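Local coordinates for protein C-1-tetrahydrofolate synthase, cytoplasmic, putative (Trypanosoma brucei, PDB 4CJX) that probably interconverts folate-bound one-carbon units as an NADP-dependent methylenetetrahydrofolate dehydrogenase and methenyltetrahydrofolate cyclohydrolase, working as a homodimer, at residues Met22-Ala34 against Arg283-Gly295. Residues are numbered along the deposited sequence; the frame is centred on the assembly and turned at random.
Sequences MPEAVVIDGRAVA and RKRAAYITPVPGG. With 9L9 ((2S)-2-[[4-[[2,4-bis(azanyl)-6-oxidanylidene-1H-pyrimidin-5-yl]carbamoylamino]phenyl]carbonylamino]pentanedioic acid), chain G.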
ATOM      1  N   MET B  22      15.803  25.798 -29.280  1.00 58.11           N
ATOM      2  CA  MET B  22      16.305  25.248 -27.987  1.00 56.93           C
ATOM      3  C   MET B  22      15.662  23.884 -27.716  1.00 52.48           C
ATOM      4  O   MET B  22      14.521  23.640 -28.127  1.00 50.34           O
ATOM      5  CB  MET B  22      16.014  26.222 -26.825  1.00 58.94           C
ATOM      6  CG  MET B  22      16.473  25.736 -25.448  1.00 59.78           C
ATOM      7  SD  MET B  22      15.635  26.479 -24.023  1.00 62.51           S
ATOM      8  CE  MET B  22      15.325  25.064 -22.959  1.00 58.92           C
ATOM      9  N   PRO B  23      16.404  22.983 -27.039  1.00 49.99           N
ATOM     10  CA  PRO B  23      15.798  21.730 -26.593  1.00 46.56           C
ATOM     11  C   PRO B  23      14.612  21.938 -25.653  1.00 43.14           C
ATOM     12  O   PRO B  23      14.577  22.891 -24.863  1.00 43.81           O
ATOM     13  CB  PRO B  23      16.952  21.014 -25.862  1.00 47.01           C
ATOM     14  CG  PRO B  23      17.943  22.076 -25.552  1.00 49.33           C
ATOM     15  CD  PRO B  23      17.843  23.017 -26.717  1.00 51.32           C
ATOM     16  N   GLU B  24      13.641  21.044 -25.779  1.00 39.57           N
ATOM     17  CA  GLU B  24      12.458  21.031 -24.948  1.00 36.54           C
ATOM     18  C   GLU B  24      12.045  19.606 -24.781  1.00 33.23           C
ATOM     19  O   GLU B  24      12.497  18.742 -25.538  1.00 32.77           O
ATOM     20  CB  GLU B  24      11.314  21.740 -25.646  1.00 37.30           C
ATOM     21  CG  GLU B  24      11.560  23.193 -25.959  1.00 39.80           C
ATOM     22  CD  GLU B  24      10.267  23.950 -26.125  1.00 40.49           C
ATOM     23  OE1 GLU B  24       9.176  23.319 -26.199  1.00 39.43           O
ATOM     24  OE2 GLU B  24      10.345  25.186 -26.173  1.00 42.91           O
ATOM     25  N   ALA B  25      11.133  19.387 -23.835  1.00 30.42           N
ATOM     26  CA  ALA B  25      10.632  18.066 -23.530  1.00 27.93           C
ATOM     27  C   ALA B  25       9.972  17.422 -24.725  1.00 27.06           C
ATOM     28  O   ALA B  25       9.298  18.076 -25.526  1.00 27.21           O
ATOM     29  CB  ALA B  25       9.641  18.115 -22.377  1.00 26.70           C
ATOM     30  N   VAL B  26      10.130  16.106 -24.804  1.00 25.84           N
ATOM     31  CA  VAL B  26       9.302  15.310 -25.678  1.00 25.07           C
ATOM     32  C   VAL B  26       7.897  15.274 -25.066  1.00 23.75           C
ATOM     33  O   VAL B  26       7.731  14.890 -23.894  1.00 22.64           O
ATOM     34  CB  VAL B  26       9.868  13.884 -25.801  1.00 24.67           C
ATOM     35  CG1 VAL B  26       8.847  12.928 -26.415  1.00 23.94           C
ATOM     36  CG2 VAL B  26      11.174  13.903 -26.573  1.00 26.18           C
ATOM     37  N   VAL B  27       6.888  15.646 -25.853  1.00 23.93           N
ATOM     38  CA  VAL B  27       5.520  15.565 -25.404  1.00 23.05           C
ATOM     39  C   VAL B  27       4.992  14.177 -25.801  1.00 22.52           C
ATOM     40  O   VAL B  27       4.831  13.875 -26.970  1.00 23.04           O
ATOM     41  CB  VAL B  27       4.607  16.647 -26.018  1.00 23.87           C
ATOM     42  CG1 VAL B  27       3.175  16.485 -25.518  1.00 22.89           C
ATOM     43  CG2 VAL B  27       5.124  18.044 -25.720  1.00 25.04           C
ATOM     44  N   ILE B  28       4.745  13.330 -24.829  1.00 21.67           N
ATOM     45  CA  ILE B  28       4.243  12.004 -25.129  1.00 21.62           C
ATOM     46  C   ILE B  28       2.752  12.067 -25.481  1.00 21.68           C
ATOM     47  O   ILE B  28       1.942  12.583 -24.713  1.00 21.04           O
ATOM     48  CB  ILE B  28       4.429  11.041 -23.960  1.00 20.73           C
ATOM     49  CG1 ILE B  28       5.925  10.812 -23.704  1.00 21.46           C
ATOM     50  CG2 ILE B  28       3.741   9.719 -24.272  1.00 20.32           C
ATOM     51  CD1 ILE B  28       6.240  10.276 -22.326  1.00 20.89           C
ATOM     52  N   ASP B  29       2.423  11.504 -26.637  1.00 22.68           N
ATOM     53  CA  ASP B  29       1.085  11.556 -27.183  1.00 23.45           C
ATOM     54  C   ASP B  29       0.300  10.356 -26.696  1.00 22.53           C
ATOM     55  O   ASP B  29       0.396   9.275 -27.270  1.00 22.72           O
ATOM     56  CB  ASP B  29       1.163  11.577 -28.709  1.00 25.32           C
ATOM     57  CG  ASP B  29      -0.191  11.691 -29.375  1.00 26.31           C
ATOM     58  OD1 ASP B  29      -1.259  11.570 -28.715  1.00 26.05           O
ATOM     59  OD2 ASP B  29      -0.193  11.892 -30.598  1.00 28.53           O
ATOM     60  N   GLY B  30      -0.466  10.554 -25.633  1.00 21.84           N
ATOM     61  CA  GLY B  30      -1.317   9.499 -25.087  1.00 21.31           C
ATOM     62  C   GLY B  30      -2.362   8.923 -26.042  1.00 22.30           C
ATOM     63  O   GLY B  30      -2.645   7.729 -25.995  1.00 21.65           O
ATOM     64  N   ARG B  31      -2.929   9.768 -26.903  1.00 23.97           N
ATOM     65  CA  ARG B  31      -3.915   9.321 -27.892  1.00 25.25           C
ATOM     66  C   ARG B  31      -3.307   8.312 -28.860  1.00 25.47           C
ATOM     67  O   ARG B  31      -3.911   7.271 -29.133  1.00 25.49           O
ATOM     68  CB  ARG B  31      -4.525  10.498 -28.669  1.00 27.43           C
ATOM     69  CG  ARG B  31      -5.015  11.652 -27.786  1.00 28.64           C
ATOM     70  CD  ARG B  31      -6.131  12.454 -28.440  1.00 31.23           C
ATOM     71  NE  ARG B  31      -6.117  13.882 -28.076  1.00 33.41           N
ATOM     72  CZ  ARG B  31      -6.795  14.449 -27.065  1.00 34.52           C
ATOM     73  NH1 ARG B  31      -7.571  13.721 -26.237  1.00 35.49           N
ATOM     74  NH2 ARG B  31      -6.689  15.764 -26.860  1.00 35.29           N
ATOM     75  N   ALA B  32      -2.108   8.602 -29.359  1.00 25.56           N
ATOM     76  CA  ALA B  32      -1.369   7.655 -30.195  1.00 25.96           C
ATOM     77  C   ALA B  32      -1.002   6.372 -29.442  1.00 25.02           C
ATOM     78  O   ALA B  32      -1.016   5.297 -30.023  1.00 25.58           O
ATOM     79  CB  ALA B  32      -0.109   8.307 -30.741  1.00 26.86           C
ATOM     80  N   VAL B  33      -0.641   6.473 -28.168  1.00 23.56           N
ATOM     81  CA  VAL B  33      -0.326   5.276 -27.388  1.00 23.00           C
ATOM     82  C   VAL B  33      -1.585   4.359 -27.217  1.00 22.81           C
ATOM     83  O   VAL B  33      -1.523   3.129 -27.375  1.00 22.60           O
ATOM     84  CB  VAL B  33       0.283   5.646 -26.021  1.00 21.87           C
ATOM     85  CG1 VAL B  33       0.312   4.445 -25.072  1.00 21.33           C
ATOM     86  CG2 VAL B  33       1.694   6.190 -26.202  1.00 22.63           C
ATOM     87  N   ALA B  34      -2.699   4.986 -26.883  1.00 22.61           N
ATOM     88  CA  ALA B  34      -3.980   4.313 -26.736  1.00 22.92           C
ATOM     89  C   ALA B  34      -4.392   3.681 -28.062  1.00 24.53           C
ATOM     90  O   ALA B  34      -4.765   2.525 -28.096  1.00 25.12           O
ATOM     91  CB  ALA B  34      -5.026   5.320 -26.275  1.00 22.65           C
ATOM     92  N   ARG B 283       7.674  22.148 -19.832  1.00 19.68           N
ATOM     93  CA  ARG B 283       8.160  21.596 -21.102  1.00 21.05           C
ATOM     94  C   ARG B 283       9.518  22.155 -21.516  1.00 21.78           C
ATOM     95  O   ARG B 283      10.192  21.551 -22.323  1.00 23.17           O
ATOM     96  CB  ARG B 283       7.131  21.788 -22.227  1.00 22.58           C
ATOM     97  CG  ARG B 283       7.089  23.207 -22.781  1.00 24.98           C
ATOM     98  CD  ARG B 283       6.050  23.409 -23.877  1.00 26.68           C
ATOM     99  NE  ARG B 283       6.177  22.461 -24.989  1.00 28.19           N
ATOM    100  CZ  ARG B 283       5.342  22.433 -26.031  1.00 29.38           C
ATOM    101  NH1 ARG B 283       4.342  23.301 -26.109  1.00 30.00           N
ATOM    102  NH2 ARG B 283       5.509  21.541 -27.000  1.00 29.99           N
ATOM    103  N   LYS B 284       9.959  23.279 -20.965  1.00 22.09           N
ATOM    104  CA  LYS B 284      11.287  23.778 -21.324  1.00 23.44           C
ATOM    105  C   LYS B 284      12.387  23.125 -20.508  1.00 22.68           C
ATOM    106  O   LYS B 284      13.554  23.304 -20.810  1.00 23.96           O
ATOM    107  CB  LYS B 284      11.422  25.297 -21.109  1.00 25.58           C
ATOM    108  CG  LYS B 284      10.329  26.156 -21.704  1.00 27.25           C
ATOM    109  CD  LYS B 284      10.285  26.111 -23.214  1.00 29.94           C
ATOM    110  CE  LYS B 284       8.996  26.782 -23.691  1.00 31.91           C
ATOM    111  NZ  LYS B 284       8.887  27.023 -25.161  1.00 33.35           N
ATOM    112  N   ARG B 285      12.035  22.405 -19.453  1.00 20.32           N
ATOM    113  CA  ARG B 285      13.034  21.874 -18.533  1.00 19.85           C
ATOM    114  C   ARG B 285      13.080  20.334 -18.492  1.00 18.29           C
ATOM    115  O   ARG B 285      14.153  19.749 -18.326  1.00 18.31           O
ATOM    116  CB  ARG B 285      12.752  22.443 -17.142  1.00 19.81           C
ATOM    117  CG  ARG B 285      12.885  23.972 -17.099  1.00 21.05           C
ATOM    118  CD  ARG B 285      12.478  24.484 -15.738  1.00 21.31           C
ATOM    119  NE  ARG B 285      13.357  23.921 -14.725  1.00 21.80           N
ATOM    120  CZ  ARG B 285      14.388  24.563 -14.191  1.00 23.63           C
ATOM    121  NH1 ARG B 285      14.634  25.819 -14.524  1.00 24.37           N
ATOM    122  NH2 ARG B 285      15.169  23.951 -13.306  1.00 23.66           N
ATOM    123  N   ALA B 286      11.908  19.704 -18.611  1.00 16.58           N
ATOM    124  CA  ALA B 286      11.768  18.259 -18.613  1.00 15.60           C
ATOM    125  C   ALA B 286      12.345  17.617 -19.866  1.00 15.95           C
ATOM    126  O   ALA B 286      12.404  18.230 -20.928  1.00 16.00           O
ATOM    127  CB  ALA B 286      10.300  17.895 -18.514  1.00 14.93           C
ATOM    128  N   ALA B 287      12.765  16.364 -19.740  1.00 15.52           N
ATOM    129  CA  ALA B 287      13.090  15.583 -20.918  1.00 16.06           C
ATOM    130  C   ALA B 287      11.824  15.044 -21.561  1.00 15.37           C
ATOM    131  O   ALA B 287      11.737  14.949 -22.784  1.00 16.02           O
ATOM    132  CB  ALA B 287      14.070  14.457 -20.595  1.00 16.42           C
ATOM    133  N   TYR B 288      10.868  14.658 -20.726  1.00 14.51           N
ATOM    134  CA  TYR B 288       9.580  14.113 -21.169  1.00 14.26           C
ATOM    135  C   TYR B 288       8.453  14.701 -20.327  1.00 13.59           C
ATOM    136  O   TYR B 288       8.596  14.918 -19.128  1.00 13.39           O
ATOM    137  CB  TYR B 288       9.533  12.584 -21.021  1.00 14.12           C
ATOM    138  CG  TYR B 288      10.553  11.834 -21.806  1.00 14.68           C
ATOM    139  CD1 TYR B 288      10.336  11.527 -23.139  1.00 15.39           C
ATOM    140  CD2 TYR B 288      11.731  11.418 -21.220  1.00 14.77           C
ATOM    141  CE1 TYR B 288      11.277  10.820 -23.871  1.00 16.33           C
ATOM    142  CE2 TYR B 288      12.683  10.726 -21.948  1.00 15.73           C
ATOM    143  CZ  TYR B 288      12.448  10.412 -23.268  1.00 16.42           C
ATOM    144  OH  TYR B 288      13.395   9.734 -23.996  1.00 17.19           O
ATOM    145  N   ILE B 289       7.322  14.917 -20.962  1.00 13.98           N
ATOM    146  CA  ILE B 289       6.152  15.435 -20.289  1.00 13.68           C
ATOM    147  C   ILE B 289       4.892  14.934 -21.008  1.00 13.84           C
ATOM    148  O   ILE B 289       4.934  14.649 -22.197  1.00 13.82           O
ATOM    149  CB  ILE B 289       6.208  16.960 -20.248  1.00 13.83           C
ATOM    150  CG1 ILE B 289       5.110  17.521 -19.341  1.00 13.51           C
ATOM    151  CG2 ILE B 289       6.063  17.537 -21.653  1.00 14.47           C
ATOM    152  CD1 ILE B 289       5.320  18.983 -18.983  1.00 13.70           C
ATOM    153  N   THR B 290       3.790  14.790 -20.271  1.00 13.94           N
ATOM    154  CA  THR B 290       2.518  14.460 -20.891  1.00 14.64           C
ATOM    155  C   THR B 290       1.526  15.615 -20.751  1.00 15.01           C
ATOM    156  O   THR B 290       1.445  16.242 -19.675  1.00 15.14           O
ATOM    157  CB  THR B 290       1.861  13.218 -20.297  1.00 14.89           C
ATOM    158  OG1 THR B 290       1.532  13.467 -18.924  1.00 14.93           O
ATOM    159  CG2 THR B 290       2.765  12.005 -20.412  1.00 15.13           C
ATOM    160  N   PRO B 291       0.729  15.870 -21.817  1.00 15.40           N
ATOM    161  CA  PRO B 291      -0.219  16.945 -21.832  1.00 15.79           C
ATOM    162  C   PRO B 291      -1.555  16.514 -21.237  1.00 15.89           C
ATOM    163  O   PRO B 291      -1.848  15.321 -21.131  1.00 15.61           O
ATOM    164  CB  PRO B 291      -0.382  17.215 -23.326  1.00 16.54           C
ATOM    165  CG  PRO B 291      -0.314  15.849 -23.933  1.00 16.66           C
ATOM    166  CD  PRO B 291       0.612  15.054 -23.037  1.00 16.13           C
ATOM    167  N   VAL B 292      -2.343  17.511 -20.866  1.00 16.25           N
ATOM    168  CA  VAL B 292      -3.703  17.338 -20.397  1.00 16.68           C
ATOM    169  C   VAL B 292      -4.582  18.365 -21.106  1.00 18.04           C
ATOM    170  O   VAL B 292      -4.370  19.562 -20.936  1.00 18.23           O
ATOM    171  CB  VAL B 292      -3.800  17.583 -18.885  1.00 15.91           C
ATOM    172  CG1 VAL B 292      -5.256  17.653 -18.456  1.00 16.19           C
ATOM    173  CG2 VAL B 292      -3.055  16.478 -18.114  1.00 15.81           C
ATOM    174  N   PRO B 293      -5.585  17.915 -21.884  1.00 19.65           N
ATOM    175  CA  PRO B 293      -5.965  16.525 -22.184  1.00 19.69           C
ATOM    176  C   PRO B 293      -4.988  15.865 -23.136  1.00 19.67           C
ATOM    177  O   PRO B 293      -4.076  16.514 -23.664  1.00 20.11           O
ATOM    178  CB  PRO B 293      -7.333  16.678 -22.840  1.00 20.91           C
ATOM    179  CG  PRO B 293      -7.237  18.003 -23.546  1.00 21.62           C
ATOM    180  CD  PRO B 293      -6.407  18.879 -22.643  1.00 20.82           C
ATOM    181  N   GLY B 294      -5.140  14.560 -23.301  1.00 19.82           N
ATOM    182  CA  GLY B 294      -4.443  13.817 -24.334  1.00 19.82           C
ATOM    183  C   GLY B 294      -3.210  13.059 -23.902  1.00 19.16           C
ATOM    184  O   GLY B 294      -2.429  12.639 -24.759  1.00 19.15           O
ATOM    185  N   GLY B 295      -3.028  12.870 -22.588  1.00 18.58           N
ATOM    186  CA  GLY B 295      -1.842  12.192 -22.065  1.00 17.66           C
ATOM    187  C   GLY B 295      -2.261  10.940 -21.342  1.00 17.85           C
ATOM    188  O   GLY B 295      -2.510   9.909 -21.975  1.00 18.81           O
TER
HETATM  189  N2A 9L9 G1298     -14.183   3.395 -11.233  1.00 18.23           N
HETATM  190  N1  9L9 G1298     -13.542   5.704 -11.563  1.00 19.32           N
HETATM  191  C2  9L9 G1298     -13.309   4.402 -11.848  1.00 17.71           C
HETATM  192  N3  9L9 G1298     -12.271   3.988 -12.682  1.00 17.13           N
HETATM  193  C4  9L9 G1298     -11.525   5.062 -13.187  1.00 16.95           C
HETATM  194  O4A 9L9 G1298     -10.615   4.684 -13.908  1.00 17.14           O
HETATM  195  N5A 9L9 G1298     -11.063   7.423 -13.572  1.00 20.26           N
HETATM  196  C5  9L9 G1298     -11.735   6.417 -12.900  1.00 19.28           C
HETATM  197  C6  9L9 G1298     -12.788   6.695 -12.085  1.00 18.98           C
HETATM  198  N7  9L9 G1298     -13.089   8.082 -11.731  1.00 20.03           N
HETATM  199  O8A 9L9 G1298     -11.873   6.933 -15.648  1.00 19.83           O
HETATM  200  N9  9L9 G1298     -10.516   8.706 -15.365  1.00 19.63           N
HETATM  201  C1B 9L9 G1298     -10.422   9.133 -16.660  1.00 20.47           C
HETATM  202  C2B 9L9 G1298      -9.833  10.394 -16.881  1.00 21.39           C
HETATM  203  C3B 9L9 G1298      -9.707  10.934 -18.162  1.00 21.86           C
HETATM  204  C4B 9L9 G1298     -10.167  10.235 -19.280  1.00 22.41           C
HETATM  205  C5B 9L9 G1298     -10.710   8.949 -19.067  1.00 22.33           C
HETATM  206  C6B 9L9 G1298     -10.848   8.409 -17.781  1.00 20.45           C
HETATM  207  C7B 9L9 G1298      -9.958  10.801 -20.673  1.00 23.15           C
HETATM  208  O7B 9L9 G1298      -9.832  10.008 -21.575  1.00 22.30           O
HETATM  209  CAW 9L9 G1298     -11.224   7.644 -14.899  1.00 20.61           C
HETATM  210  N   9L9 G1298      -9.823  12.124 -20.907  1.00 25.83           N
HETATM  211  CA  9L9 G1298      -9.509  12.722 -22.200  1.00 26.56           C
HETATM  212  C   9L9 G1298      -8.057  13.138 -22.181  1.00 27.59           C
HETATM  213  OXT 9L9 G1298      -7.547  13.338 -21.069  1.00 28.07           O
HETATM  214  CB  9L9 G1298     -10.271  13.988 -22.513  1.00 28.22           C
HETATM  215  CG  9L9 G1298     -11.619  14.023 -21.820  1.00 30.63           C
HETATM  216  CD  9L9 G1298     -12.459  15.078 -22.467  1.00 31.62           C
HETATM  217  OE1 9L9 G1298     -12.659  14.991 -23.678  1.00 35.68           O
HETATM  218  OE2 9L9 G1298     -12.916  15.993 -21.768  1.00 35.05           O
HETATM  219  O   9L9 G1298      -7.408  13.296 -23.243  1.00 27.83           O
HETATM  220  O   HOH W   1       7.760  20.445 -25.500  1.00 23.14           O
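E24 meets two basic side chains in different ways, a worked example of how a chain end is fastened at the edge of a parallel sheet. K284 runs alongside it, and its NZ reaches OE2 of E24 on the syn side at 2.6 Å, a charged hydrogen bond. The R283 guanidinium is turned 59° from the carboxylate; OE1 of E24 lies 3.3 Å from R283 NE but well out of the guanidinium plane, a purely electrostatic pairing. The N-H of R283 NE is given instead to a water at the guanidinium edge, which in turn donates to E24 OE1 and A25 O.

A25 N bonds almost straight to R283 O (2.8 Å), just before a short parallel ladder. There V26 N donates to A287 O, I289 N to V26 O and I28 N to I289 O, the donors alternating between the two strands. On one face, V26 CB lies 3.6 Å from CD1 of the Y288 ring, the two side chains pointing the same way. On the other, V27 is splayed: CG1, anti to the backbone N (chi1 179°), touches P291 CD, while CG2 approaches R283 NH2.

Beyond the ladder, P293 and G294 line the inhibitor pocket, together with R31. R31 lays one guanidinium face over G294 CA and brings NH1 within 3.0 Å of carboxylate atom O of the inhibitor 9L9, to which G294 N donates weakly. G30 N makes another weak bond, to G294 O. D29 caps the helix beginning at G30 through A32 N, which probably helps fix the first turn, on which R31 lies.

Strand 26-27 is one of the two outermost strands, within this chain, of the six-stranded parallel nucleotide-binding sheet, with 288-289 between it and 253-256. Helix 279-282 packs against V27 and I289, helix 166-178 against I28 and Y288, and helix 296-316 against R31 and A34.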